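Local coordinates for protein Cif-like 1 (PDB 7JQY) that probably opens epoxide rings with water, as a Cif-like member of the alpha/beta hydrolase fold that assembles as an octamer, at residues Ala114-Leu119 with Trp136-Val141; His118-Ser123 with Ala144-Pro149; Thr153-Glu158 with Ala267-Leu272; Pro249-Ala254 with Asp273-Val278. The protein carries 1 engineered substitution. One frame throughout, in Å; residues are numbered along the deposited sequence.

Contacts 1, 2 and 4 join neighbouring parallel strands of one central sheet, whereas contact 3 ties the helical region that follows strand 140-146 to the chain leaving helix 262-268. Contacts 1 and 2 use the same two strands, their centres about 15 Å apart. At the near-surface entry, contact 1 combines an isoleucine-leucine cluster with an arginine lying on a peptide; deep in the protein, contact 2 has a parallel ladder ending in a salt bridge. Contact 4 continues the sheet to one edge strand, where an arginine's side chain and backbone N grip one carbonyl oxygen. Contact 3, partly buried, relies on a carboxylate at a helix start. Strand 250-255 bonds to strand 140-146, linking contacts 2 and 4.

Contact 1: residues Ala114-Leu119 with Trp136-Val141; sequences ATRIHL and WPTEIV
Arg116 lays its guanidinium over the peptide joining Thr138 to Glu139, with the carbonyl carbon Thr138 C 3.9 Å above the plane and displaced toward the rim. A bend at chi2 (-62°) brings CD toward Thr138 O. Although Arg116 NE comes within 3.0 Å of Thr138 O, the angle is too poor for a hydrogen bond, and NH1 instead makes a weak one to Thr115 O. Glu139 crosses Arg116 at about a right angle, offering CG to NH1 at 3.7 Å. Its carboxylate plane is within 9° of the guanidinium plane, yet the two charges do not pair: Glu139 OE2 forms a salt bridge with Arg106, and OE1 a hydrogen bond with His110.

On the face that carries Ile117 and Ile140, the CD1 methyl of Ile140 points between Ile117 and Leu119. This methyl lies 3.7 Å from Ile117 CG1 and equally close to Leu119 CD2, while Tyr132 of helix 124-135 packs against all three residues. Val141 brings its CB over one face of the His118 ring and its CG1 to 3.8 Å from CE1; the far nitrogen of that ring, NE2, is hydrogen-bonded to Glu49.

Between these groups the strands begin to pair, Val141 N donating to Ile117 O at 3.0 Å and Ile117 N more weakly to Glu139 O. The chemistry implies that this end of the strand 117-122, helix 124-135, strand 140-146 crossover is joined by apolar packing and backbone bonds, with Arg116 contributing through its flat face and not through a cross-segment salt bridge.

Contact 2: residues His118-Ser123 with Ala144-Pro149; sequences HLVGRS and AMLDVP. Engineered in segment 118-123: Ser123 (natural residue Asp).
Backbone hydrogen bonds knit Leu119 and Gly121 to Ala144 and Leu146 in a parallel ladder, the two short strand axes 11° apart in direction. Ala144 N donates to Leu119 O at 2.8 Å and Gly121 N to Ala144 O, both nearly straight; the bond from Leu146 N to Gly121 O is more bent. CA-H...O contacts from Val120 to Ala144 O and from Arg122 to Leu146 O supplement them.

Apolar packing is lighter. Val120 CG1 lies 4.2 Å from both Ala144 CB and Leu146 CD1, on the face where helix 291-303 rests through Leu294 and Leu298. Arg122 CB meets Leu146 CB at 3.7 Å, and Val148 CG2 approaches the backbone of Ser123 at CA, 3.6 Å away.

The charged interaction is a buried salt bridge. Arg122 NE points straight at Asp147 OD2 (2.8 Å, 168° at the hydrogen), which sits at the guanidinium edge nearly in its plane and is met on its anti side; the two planes are turned 49° apart. The chain bends at chi3 to place NE there, while NH1 bonds to Gln59 and NH2 to His284 O, fixing the group's rotation.

Ser123, an engineered residue replacing Asp, follows the strand with a positive phi and leads into helix 124-135. This strained strand-to-helix turn, with Gly121 and Gly125 around it, is consistent with the nucleophile elbow of alpha/beta hydrolases.

Contact 3: residues Thr153-Glu158 with Ala267-Leu272; sequences TRIWDE and ARELAL
The backbones of Thr153 and Glu269 stay well apart, with 6.8 Å between their CA atoms, and side chains bridge the separation. Glu269 extends its chain beyond CG (chi2 175°) and delivers its carboxylate to the first turn of helix 154-161. There OE2 accepts from Arg154 N at 3.0 Å through its syn lone pair, while OE1 receives a weak, bent share of the same N-H. The carboxylate also rests against carbon: OE1 is 3.3 Å from Thr153 CB and similarly near Arg154 CG. The N-terminal end of a helix, with its partial positive charge, would favour such a negative group electrostatically.

Thr153 is the N-cap of this helix. Its OG1, turned between the backbone N and the carbonyl carbon (chi1 64°), takes the capping bond from Trp156 N at 3.2 Å and also bonds to Val150 O. The helix opens the largely helical region between strands 140-146 and 250-255, the place where epoxide hydrolases of this fold usually carry their cap domain. Glu269 comes to this region from the chain around the end of helix 262-268.

The methyl of Thr153 makes apolar contact instead, CG2 meeting Leu270 CD2 at 3.6 Å with the two side chains crossing at about a right angle. Ile155 CG1 comes to 3.7 Å from Glu269 OE1, its side chain resting also on Lys262 and Met266 of helix 262-268.

Contact 4: residues Pro249-Ala254 with Asp273-Val278; sequences PVLALA and DVRGAV
Val250 O is gripped by two donors of Arg275, the backbone N at 3.1 Å and the side-chain NH1 at 3.0 Å. The backbone N lies close to the line of the carbonyl, whereas NH1 stands above the carbonyl plane, 40° out of it. Arg275 achieves this by folding back on its own strand: bends at chi2 and chi3 turn CD and NE back along the strand, and the guanidinium lies beside Pro249. NH1 and NH2 make weak, salt-bridging bonds to Asp273 OD1, and NH2 has a second charged partner in Glu304.

The ladder begins with Val250 N to Asp273 O (2.9 Å) and goes on with Ala252 N to Arg275 O and Ala277 N to Ala252 O; the two short strand segments cross at -19°. Leu251 CD1 approaches Arg275 CG at 4.0 Å, crossing the arginine chain at about a right angle, and Leu253 CD2 reaches Ala277 CB at 3.8 Å on the face packed by helix 291-303. Val250 CB meets Val274 CG2 on the face packed by helix 262-268.

At this edge strand of the chain's sheet, the chemistry implies that an ordinary parallel ladder is reinforced at its start by a charged side chain binding the ladder's own carbonyl.

Contact 1: residues Ala114-Leu119 with Trp136-Val141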
loop_
_atom_site.group_PDB
_atom_site.type_symbol
_atom_site.label_atom_id
_atom_site.label_comp_id
_atom_site.label_asym_id
_atom_site.label_seq_id
_atom_site.Cartn_x
_atom_site.Cartn_y
_atom_site.Cartn_z
ATOM N N ALA B 114 43.947 13.232 18.610
ATOM C CA ALA B 114 43.906 14.648 18.916
ATOM C C ALA B 114 43.452 14.884 20.348
ATOM O O ALA B 114 42.785 14.054 20.973
ATOM C CB ALA B 114 42.977 15.392 17.951
ATOM N N THR B 115 43.771 16.069 20.831
ATOM C CA THR B 115 43.315 16.536 22.132
ATOM C C THR B 115 42.737 17.937 22.076
ATOM O O THR B 115 41.880 18.250 22.907
ATOM C CB THR B 115 44.444 16.506 23.187
ATOM O OG1 THR B 115 45.671 16.981 22.617
ATOM C CG2 THR B 115 44.641 15.100 23.735
ATOM N N ARG B 116 43.161 18.766 21.110
ATOM C CA ARG B 116 42.664 20.152 20.927
ATOM C C ARG B 116 41.996 20.289 19.545
ATOM O O ARG B 116 42.596 19.909 18.539
ATOM C CB ARG B 116 43.805 21.160 21.068
ATOM C CG ARG B 116 44.476 21.154 22.432
ATOM C CD ARG B 116 43.499 21.541 23.531
ATOM N NE ARG B 116 44.139 21.576 24.843
ATOM C CZ ARG B 116 44.201 20.540 25.673
ATOM N NH1 ARG B 116 43.661 19.378 25.328
ATOM N NH2 ARG B 116 44.803 20.662 26.847
ATOM N N ILE B 117 40.764 20.823 19.480
ATOM C CA ILE B 117 39.993 20.869 18.242
ATOM C C ILE B 117 39.307 22.224 18.162
ATOM O O ILE B 117 39.039 22.862 19.185
ATOM C CB ILE B 117 38.924 19.756 18.174
ATOM C CG1 ILE B 117 37.931 19.956 19.321
ATOM C CG2 ILE B 117 39.565 18.366 18.224
ATOM C CD1 ILE B 117 36.712 19.090 19.257
ATOM N N HIS B 118 39.069 22.685 16.941
ATOM C CA HIS B 118 38.062 23.708 16.694
ATOM C C HIS B 118 36.739 22.988 16.471
ATOM O O HIS B 118 36.712 21.876 15.931
ATOM C CB HIS B 118 38.420 24.551 15.472
ATOM C CG HIS B 118 39.762 25.207 15.568
ATOM N ND1 HIS B 118 39.956 26.430 16.178
ATOM C CD2 HIS B 118 40.984 24.803 15.145
ATOM C CE1 HIS B 118 41.235 26.755 16.113
ATOM N NE2 HIS B 118 41.880 25.786 15.489
ATOM N N LEU B 119 35.649 23.600 16.920
ATOM C CA LEU B 119 34.370 22.908 16.999
ATOM C C LEU B 119 33.273 23.773 16.396
ATOM O O LEU B 119 33.079 24.920 16.820
ATOM C CB LEU B 119 34.045 22.538 18.449
ATOM C CG LEU B 119 32.925 21.530 18.695
ATOM C CD1 LEU B 119 33.085 20.304 17.804
ATOM C CD2 LEU B 119 32.870 21.149 20.170
ATOM N N TRP B 136 34.630 19.874 28.867
ATOM C CA TRP B 136 36.084 19.821 28.688
ATOM C C TRP B 136 36.555 21.122 28.054
ATOM O O TRP B 136 37.049 21.142 26.921
ATOM C CB TRP B 136 36.482 18.599 27.854
ATOM C CG TRP B 136 35.922 17.337 28.438
ATOM C CD1 TRP B 136 36.423 16.636 29.494
ATOM C CD2 TRP B 136 34.727 16.653 28.033
ATOM N NE1 TRP B 136 35.622 15.553 29.768
ATOM C CE2 TRP B 136 34.575 15.540 28.885
ATOM C CE3 TRP B 136 33.782 16.863 27.022
ATOM C CZ2 TRP B 136 33.515 14.644 28.761
ATOM C CZ3 TRP B 136 32.727 15.977 26.909
ATOM C CH2 TRP B 136 32.602 14.882 27.773
ATOM N N PRO B 137 36.456 22.233 28.788
ATOM C CA PRO B 137 36.753 23.546 28.186
ATOM C C PRO B 137 38.188 23.709 27.708
ATOM O O PRO B 137 38.426 24.431 26.731
ATOM C CB PRO B 137 36.429 24.534 29.317
ATOM C CG PRO B 137 35.711 23.738 30.376
ATOM C CD PRO B 137 36.144 22.328 30.225
ATOM N N THR B 138 39.162 23.089 28.380
ATOM C CA THR B 138 40.547 23.214 27.934
ATOM C C THR B 138 40.752 22.590 26.560
ATOM O O THR B 138 41.670 22.982 25.830
ATOM C CB THR B 138 41.501 22.610 28.968
ATOM O OG1 THR B 138 41.266 21.203 29.083
ATOM C CG2 THR B 138 41.291 23.273 30.334
ATOM N N GLU B 139 39.917 21.613 26.199
ATOM C CA GLU B 139 40.072 20.862 24.961
ATOM C C GLU B 139 39.437 21.533 23.747
ATOM O O GLU B 139 39.671 21.080 22.623
ATOM C CB GLU B 139 39.490 19.451 25.130
ATOM C CG GLU B 139 40.178 18.660 26.227
ATOM C CD GLU B 139 39.617 17.264 26.404
ATOM O OE1 GLU B 139 39.051 16.717 25.430
ATOM O OE2 GLU B 139 39.754 16.710 27.521
ATOM N N ILE B 140 38.666 22.600 23.929
ATOM C CA ILE B 140 38.037 23.316 22.823
ATOM C C ILE B 140 38.793 24.623 22.632
ATOM O O ILE B 140 38.695 25.535 23.462
ATOM C CB ILE B 140 36.546 23.576 23.082
ATOM C CG1 ILE B 140 35.782 22.262 23.256
ATOM C CG2 ILE B 140 35.940 24.419 21.966
ATOM C CD1 ILE B 140 36.009 21.260 22.137
ATOM N N VAL B 141 39.543 24.720 21.534
ATOM C CA VAL B 141 40.277 25.946 21.229
ATOM C C VAL B 141 39.309 27.079 20.911
ATOM O O VAL B 141 39.349 28.151 21.524
ATOM C CB VAL B 141 41.259 25.705 20.070
ATOM C CG1 VAL B 141 42.073 26.952 19.783
ATOM C CG2 VAL B 141 42.161 24.546 20.386
#

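Contact 2: residues His118-Ser123 with Ala144-Pro149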
loop_
_atom_site.group_PDB
_atom_site.type_symbol
_atom_site.label_atom_id
_atom_site.label_comp_id
_atom_site.label_asym_id
_atom_site.label_seq_id
_atom_site.Cartn_x
_atom_site.Cartn_y
_atom_site.Cartn_z
ATOM N N HIS B 118 39.069 22.685 16.941
ATOM C CA HIS B 118 38.062 23.708 16.694
ATOM C C HIS B 118 36.739 22.988 16.471
ATOM O O HIS B 118 36.712 21.876 15.931
ATOM C CB HIS B 118 38.420 24.551 15.472
ATOM C CG HIS B 118 39.762 25.207 15.568
ATOM N ND1 HIS B 118 39.956 26.430 16.178
ATOM C CD2 HIS B 118 40.984 24.803 15.145
ATOM C CE1 HIS B 118 41.235 26.755 16.113
ATOM N NE2 HIS B 118 41.880 25.786 15.489
ATOM N N LEU B 119 35.649 23.600 16.920
ATOM C CA LEU B 119 34.370 22.908 16.999
ATOM C C LEU B 119 33.273 23.773 16.396
ATOM O O LEU B 119 33.079 24.920 16.820
ATOM C CB LEU B 119 34.045 22.538 18.449
ATOM C CG LEU B 119 32.925 21.530 18.695
ATOM C CD1 LEU B 119 33.085 20.304 17.804
ATOM C CD2 LEU B 119 32.870 21.149 20.170
ATOM N N VAL B 120 32.544 23.213 15.430
ATOM C CA VAL B 120 31.442 23.877 14.742
ATOM C C VAL B 120 30.193 23.012 14.859
ATOM O O VAL B 120 30.237 21.812 14.565
ATOM C CB VAL B 120 31.768 24.120 13.258
ATOM C CG1 VAL B 120 30.666 24.972 12.606
ATOM C CG2 VAL B 120 33.145 24.746 13.103
ATOM N N GLY B 121 29.085 23.613 15.268
ATOM C CA GLY B 121 27.838 22.884 15.406
ATOM C C GLY B 121 26.649 23.727 14.999
ATOM O O GLY B 121 26.686 24.961 15.050
ATOM N N ARG B 122 25.584 23.039 14.581
ATOM C CA ARG B 122 24.298 23.663 14.289
ATOM C C ARG B 122 23.182 22.725 14.729
ATOM O O ARG B 122 23.373 21.509 14.837
ATOM C CB ARG B 122 24.147 24.027 12.797
ATOM C CG ARG B 122 23.813 22.864 11.862
ATOM C CD ARG B 122 23.360 23.367 10.490
ATOM N NE ARG B 122 22.179 24.217 10.594
ATOM C CZ ARG B 122 20.948 23.762 10.807
ATOM N NH1 ARG B 122 20.728 22.455 10.938
ATOM N NH2 ARG B 122 19.936 24.612 10.903
ATOM N N SER B 123 22.002 23.301 14.978
ATOM C CA SER B 123 20.821 22.538 15.425
ATOM C C SER B 123 21.215 21.645 16.601
ATOM O O SER B 123 21.883 22.130 17.528
ATOM C CB SER B 123 20.257 21.793 14.212
ATOM O OG SER B 123 19.316 20.799 14.600
ATOM N N ALA B 144 32.197 27.551 17.350
ATOM C CA ALA B 144 31.305 28.303 16.470
ATOM C C ALA B 144 29.898 27.735 16.579
ATOM O O ALA B 144 29.701 26.523 16.432
ATOM C CB ALA B 144 31.780 28.269 15.017
ATOM N N MET B 145 28.925 28.611 16.826
ATOM C CA MET B 145 27.554 28.207 17.116
ATOM C C MET B 145 26.621 28.754 16.042
ATOM O O MET B 145 26.520 29.975 15.868
ATOM C CB MET B 145 27.144 28.705 18.504
ATOM C CG MET B 145 28.049 28.166 19.621
ATOM S SD MET B 145 27.531 28.679 21.271
ATOM C CE MET B 145 26.591 27.239 21.767
ATOM N N LEU B 146 25.902 27.860 15.357
ATOM C CA LEU B 146 25.130 28.227 14.173
ATOM C C LEU B 146 23.640 27.974 14.368
ATOM O O LEU B 146 23.239 26.914 14.865
ATOM C CB LEU B 146 25.595 27.448 12.937
ATOM C CG LEU B 146 27.070 27.375 12.530
ATOM C CD1 LEU B 146 27.179 26.768 11.127
ATOM C CD2 LEU B 146 27.740 28.730 12.578
ATOM N N ASP B 147 22.835 28.958 13.966
ATOM C CA ASP B 147 21.443 28.791 13.550
ATOM C C ASP B 147 20.412 28.589 14.659
ATOM O O ASP B 147 19.288 29.091 14.541
ATOM C CB ASP B 147 21.350 27.629 12.548
ATOM C CG ASP B 147 22.106 27.920 11.263
ATOM O OD1 ASP B 147 22.143 29.097 10.861
ATOM O OD2 ASP B 147 22.681 26.983 10.658
ATOM N N VAL B 148 20.749 27.848 15.709
ATOM C CA VAL B 148 19.749 27.410 16.685
ATOM C C VAL B 148 20.202 27.751 18.102
ATOM O O VAL B 148 21.397 27.619 18.414
ATOM C CB VAL B 148 19.490 25.895 16.541
ATOM C CG1 VAL B 148 18.491 25.380 17.581
ATOM C CG2 VAL B 148 19.004 25.576 15.140
ATOM N N PRO B 149 19.309 28.206 18.982
ATOM C CA PRO B 149 19.673 28.360 20.396
ATOM C C PRO B 149 19.714 27.021 21.117
ATOM O O PRO B 149 19.008 26.075 20.758
ATOM C CB PRO B 149 18.545 29.230 20.953
ATOM C CG PRO B 149 17.360 28.865 20.081
ATOM C CD PRO B 149 17.935 28.672 18.704
#

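Contact 3: residues Thr153-Glu158 with Ala267-Leu272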
loop_
_atom_site.group_PDB
_atom_site.type_symbol
_atom_site.label_atom_id
_atom_site.label_comp_id
_atom_site.label_asym_id
_atom_site.label_seq_id
_atom_site.Cartn_x
_atom_site.Cartn_y
_atom_site.Cartn_z
ATOM N N THR B 153 18.971 28.533 27.663
ATOM C CA THR B 153 19.060 29.967 27.461
ATOM C C THR B 153 17.661 30.582 27.472
ATOM O O THR B 153 16.654 29.893 27.306
ATOM C CB THR B 153 19.783 30.283 26.145
ATOM O OG1 THR B 153 19.026 29.783 25.032
ATOM C CG2 THR B 153 21.162 29.651 26.146
ATOM N N ARG B 154 17.599 31.907 27.646
ATOM C CA ARG B 154 16.278 32.529 27.652
ATOM C C ARG B 154 15.728 32.645 26.242
ATOM O O ARG B 154 14.511 32.567 26.053
ATOM C CB ARG B 154 16.297 33.891 28.348
ATOM C CG ARG B 154 17.492 34.773 28.074
ATOM C CD ARG B 154 17.685 35.736 29.236
ATOM N NE ARG B 154 18.167 37.040 28.797
ATOM C CZ ARG B 154 17.373 38.040 28.424
ATOM N NH1 ARG B 154 17.898 39.198 28.043
ATOM N NH2 ARG B 154 16.055 37.881 28.427
ATOM N N ILE B 155 16.603 32.718 25.237
ATOM C CA ILE B 155 16.128 32.622 23.861
ATOM C C ILE B 155 15.420 31.292 23.656
ATOM O O ILE B 155 14.369 31.222 23.007
ATOM C CB ILE B 155 17.300 32.785 22.874
ATOM C CG1 ILE B 155 18.051 34.089 23.133
ATOM C CG2 ILE B 155 16.809 32.718 21.440
ATOM C CD1 ILE B 155 17.271 35.350 22.738
ATOM N N TRP B 156 15.963 30.222 24.242
ATOM C CA TRP B 156 15.304 28.922 24.177
ATOM C C TRP B 156 13.993 28.934 24.958
ATOM O O TRP B 156 12.961 28.451 24.473
ATOM C CB TRP B 156 16.252 27.836 24.703
ATOM C CG TRP B 156 15.626 26.483 24.867
ATOM C CD1 TRP B 156 14.931 26.024 25.950
ATOM C CD2 TRP B 156 15.665 25.399 23.927
ATOM N NE1 TRP B 156 14.525 24.727 25.740
ATOM C CE2 TRP B 156 14.962 24.319 24.505
ATOM C CE3 TRP B 156 16.225 25.237 22.655
ATOM C CZ2 TRP B 156 14.800 23.093 23.848
ATOM C CZ3 TRP B 156 16.065 24.017 22.007
ATOM C CH2 TRP B 156 15.358 22.964 22.603
ATOM N N ASP B 157 14.018 29.481 26.176
ATOM C CA ASP B 157 12.822 29.456 27.017
ATOM C C ASP B 157 11.735 30.378 26.490
ATOM O O ASP B 157 10.546 30.104 26.694
ATOM C CB ASP B 157 13.178 29.810 28.463
ATOM C CG ASP B 157 13.944 28.688 29.161
ATOM O OD1 ASP B 157 15.013 28.965 29.744
ATOM O OD2 ASP B 157 13.489 27.522 29.108
ATOM N N GLU B 158 12.107 31.438 25.771
ATOM C CA GLU B 158 11.086 32.346 25.263
ATOM C C GLU B 158 10.392 31.785 24.030
ATOM O O GLU B 158 9.191 32.013 23.847
ATOM C CB GLU B 158 11.704 33.704 24.921
ATOM C CG GLU B 158 12.183 34.520 26.118
ATOM C CD GLU B 158 13.101 35.668 25.713
ATOM O OE1 GLU B 158 13.562 36.410 26.607
ATOM O OE2 GLU B 158 13.360 35.831 24.501
ATOM N N ALA B 267 24.297 33.200 22.612
ATOM C CA ALA B 267 25.669 32.813 22.918
ATOM C C ALA B 267 26.245 33.633 24.063
ATOM O O ALA B 267 27.107 33.139 24.803
ATOM C CB ALA B 267 26.547 32.962 21.677
ATOM N N ARG B 268 25.793 34.882 24.224
ATOM C CA ARG B 268 26.354 35.730 25.266
ATOM C C ARG B 268 25.905 35.316 26.654
ATOM O O ARG B 268 26.539 35.716 27.635
ATOM C CB ARG B 268 25.977 37.188 25.024
ATOM C CG ARG B 268 26.726 37.831 23.888
ATOM C CD ARG B 268 26.470 39.312 23.888
ATOM N NE ARG B 268 27.201 39.995 22.831
ATOM C CZ ARG B 268 26.627 40.791 21.939
ATOM N NH1 ARG B 268 25.313 40.999 21.981
ATOM N NH2 ARG B 268 27.367 41.378 21.005
ATOM N N GLU B 269 24.853 34.502 26.765
ATOM C CA GLU B 269 24.530 33.912 28.057
ATOM C C GLU B 269 25.423 32.729 28.395
ATOM O O GLU B 269 25.437 32.305 29.558
ATOM C CB GLU B 269 23.074 33.435 28.109
ATOM C CG GLU B 269 22.111 34.150 27.194
ATOM C CD GLU B 269 20.725 33.524 27.239
ATOM O OE1 GLU B 269 19.992 33.607 26.224
ATOM O OE2 GLU B 269 20.374 32.937 28.287
ATOM N N LEU B 270 26.192 32.216 27.427
ATOM C CA LEU B 270 26.960 30.991 27.616
ATOM C C LEU B 270 28.455 31.208 27.713
ATOM O O LEU B 270 29.150 30.356 28.269
ATOM C CB LEU B 270 26.723 30.024 26.445
ATOM C CG LEU B 270 25.320 29.784 25.900
ATOM C CD1 LEU B 270 25.399 29.184 24.520
ATOM C CD2 LEU B 270 24.592 28.849 26.800
ATOM N N ALA B 271 28.968 32.312 27.179
ATOM C CA ALA B 271 30.404 32.509 27.080
ATOM C C ALA B 271 30.737 33.981 27.278
ATOM O O ALA B 271 29.909 34.864 27.053
ATOM C CB ALA B 271 30.943 32.012 25.732
ATOM N N LEU B 272 31.972 34.228 27.709
ATOM C CA LEU B 272 32.449 35.579 27.973
ATOM C C LEU B 272 32.995 36.269 26.735
ATOM O O LEU B 272 32.802 37.478 26.573
ATOM C CB LEU B 272 33.542 35.536 29.045
ATOM C CG LEU B 272 33.219 34.714 30.293
ATOM C CD1 LEU B 272 34.484 34.107 30.891
ATOM C CD2 LEU B 272 32.502 35.581 31.320
#

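Contact 4: residues Pro249-Ala254 with Asp273-Val278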
loop_
_atom_site.group_PDB
_atom_site.type_symbol
_atom_site.label_atom_id
_atom_site.label_comp_id
_atom_site.label_asym_id
_atom_site.label_seq_id
_atom_site.Cartn_x
_atom_site.Cartn_y
_atom_site.Cartn_z
ATOM N N PRO B 249 37.225 31.578 22.872
ATOM C CA PRO B 249 36.488 32.447 21.944
ATOM C C PRO B 249 35.351 31.702 21.257
ATOM O O PRO B 249 35.482 30.536 20.871
ATOM C CB PRO B 249 37.558 32.886 20.936
ATOM C CG PRO B 249 38.851 32.709 21.645
ATOM C CD PRO B 249 38.665 31.531 22.559
ATOM N N VAL B 250 34.229 32.399 21.102
ATOM C CA VAL B 250 33.006 31.829 20.558
ATOM C C VAL B 250 32.498 32.727 19.444
ATOM O O VAL B 250 32.524 33.957 19.565
ATOM C CB VAL B 250 31.927 31.657 21.646
ATOM C CG1 VAL B 250 30.611 31.203 21.024
ATOM C CG2 VAL B 250 32.408 30.681 22.713
ATOM N N LEU B 251 32.063 32.107 18.347
ATOM C CA LEU B 251 31.466 32.789 17.205
ATOM C C LEU B 251 30.029 32.315 17.058
ATOM O O LEU B 251 29.768 31.108 17.138
ATOM C CB LEU B 251 32.257 32.515 15.921
ATOM C CG LEU B 251 31.651 32.964 14.587
ATOM C CD1 LEU B 251 31.673 34.473 14.456
ATOM C CD2 LEU B 251 32.383 32.308 13.411
ATOM N N ALA B 252 29.100 33.261 16.885
ATOM C CA ALA B 252 27.677 32.974 16.728
ATOM C C ALA B 252 27.200 33.488 15.374
ATOM O O ALA B 252 27.420 34.660 15.042
ATOM C CB ALA B 252 26.855 33.614 17.854
ATOM N N LEU B 253 26.539 32.620 14.597
ATOM C CA LEU B 253 26.083 32.961 13.251
ATOM C C LEU B 253 24.671 32.446 13.005
ATOM O O LEU B 253 24.307 31.367 13.477
ATOM C CB LEU B 253 27.010 32.383 12.180
ATOM C CG LEU B 253 28.489 32.746 12.230
ATOM C CD1 LEU B 253 29.274 31.862 11.260
ATOM C CD2 LEU B 253 28.689 34.210 11.906
ATOM N N ALA B 254 23.887 33.214 12.243
ATOM C CA ALA B 254 22.545 32.801 11.847
ATOM C C ALA B 254 22.076 33.669 10.688
ATOM O O ALA B 254 22.641 34.731 10.416
ATOM C CB ALA B 254 21.559 32.876 13.018
ATOM N N ASP B 273 33.637 35.524 25.842
ATOM C CA ASP B 273 34.307 36.071 24.664
ATOM C C ASP B 273 33.494 35.658 23.441
ATOM O O ASP B 273 33.715 34.594 22.858
ATOM C CB ASP B 273 35.757 35.565 24.585
ATOM C CG ASP B 273 36.517 36.158 23.415
ATOM O OD1 ASP B 273 35.982 37.087 22.772
ATOM O OD2 ASP B 273 37.650 35.705 23.144
ATOM N N VAL B 274 32.557 36.512 23.039
ATOM C CA VAL B 274 31.624 36.187 21.967
ATOM C C VAL B 274 31.653 37.294 20.928
ATOM O O VAL B 274 31.688 38.481 21.263
ATOM C CB VAL B 274 30.180 35.994 22.486
ATOM C CG1 VAL B 274 29.262 35.586 21.347
ATOM C CG2 VAL B 274 30.136 34.964 23.591
ATOM N N ARG B 275 31.613 36.894 19.662
ATOM C CA ARG B 275 31.482 37.794 18.531
ATOM C C ARG B 275 30.566 37.103 17.534
ATOM O O ARG B 275 30.476 35.870 17.509
ATOM C CB ARG B 275 32.837 38.145 17.893
ATOM C CG ARG B 275 33.336 37.167 16.844
ATOM C CD ARG B 275 34.086 36.012 17.485
ATOM N NE ARG B 275 35.365 36.434 18.049
ATOM C CZ ARG B 275 35.710 36.279 19.325
ATOM N NH1 ARG B 275 34.865 35.722 20.182
ATOM N NH2 ARG B 275 36.900 36.686 19.750
ATOM N N GLY B 276 29.847 37.896 16.745
ATOM C CA GLY B 276 28.862 37.305 15.866
ATOM C C GLY B 276 28.616 38.112 14.614
ATOM O O GLY B 276 29.087 39.241 14.458
ATOM N N ALA B 277 27.870 37.490 13.705
ATOM C CA ALA B 277 27.448 38.119 12.470
ATOM C C ALA B 277 26.140 37.479 12.046
ATOM O O ALA B 277 25.812 36.360 12.456
ATOM C CB ALA B 277 28.503 37.976 11.372
ATOM N N VAL B 278 25.405 38.186 11.198
ATOM C CA VAL B 278 24.135 37.703 10.675
ATOM C C VAL B 278 24.267 37.602 9.168
ATOM O O VAL B 278 24.654 38.576 8.510
ATOM C CB VAL B 278 22.963 38.626 11.054
ATOM C CG1 VAL B 278 21.755 38.297 10.201
ATOM C CG2 VAL B 278 22.633 38.508 12.536
#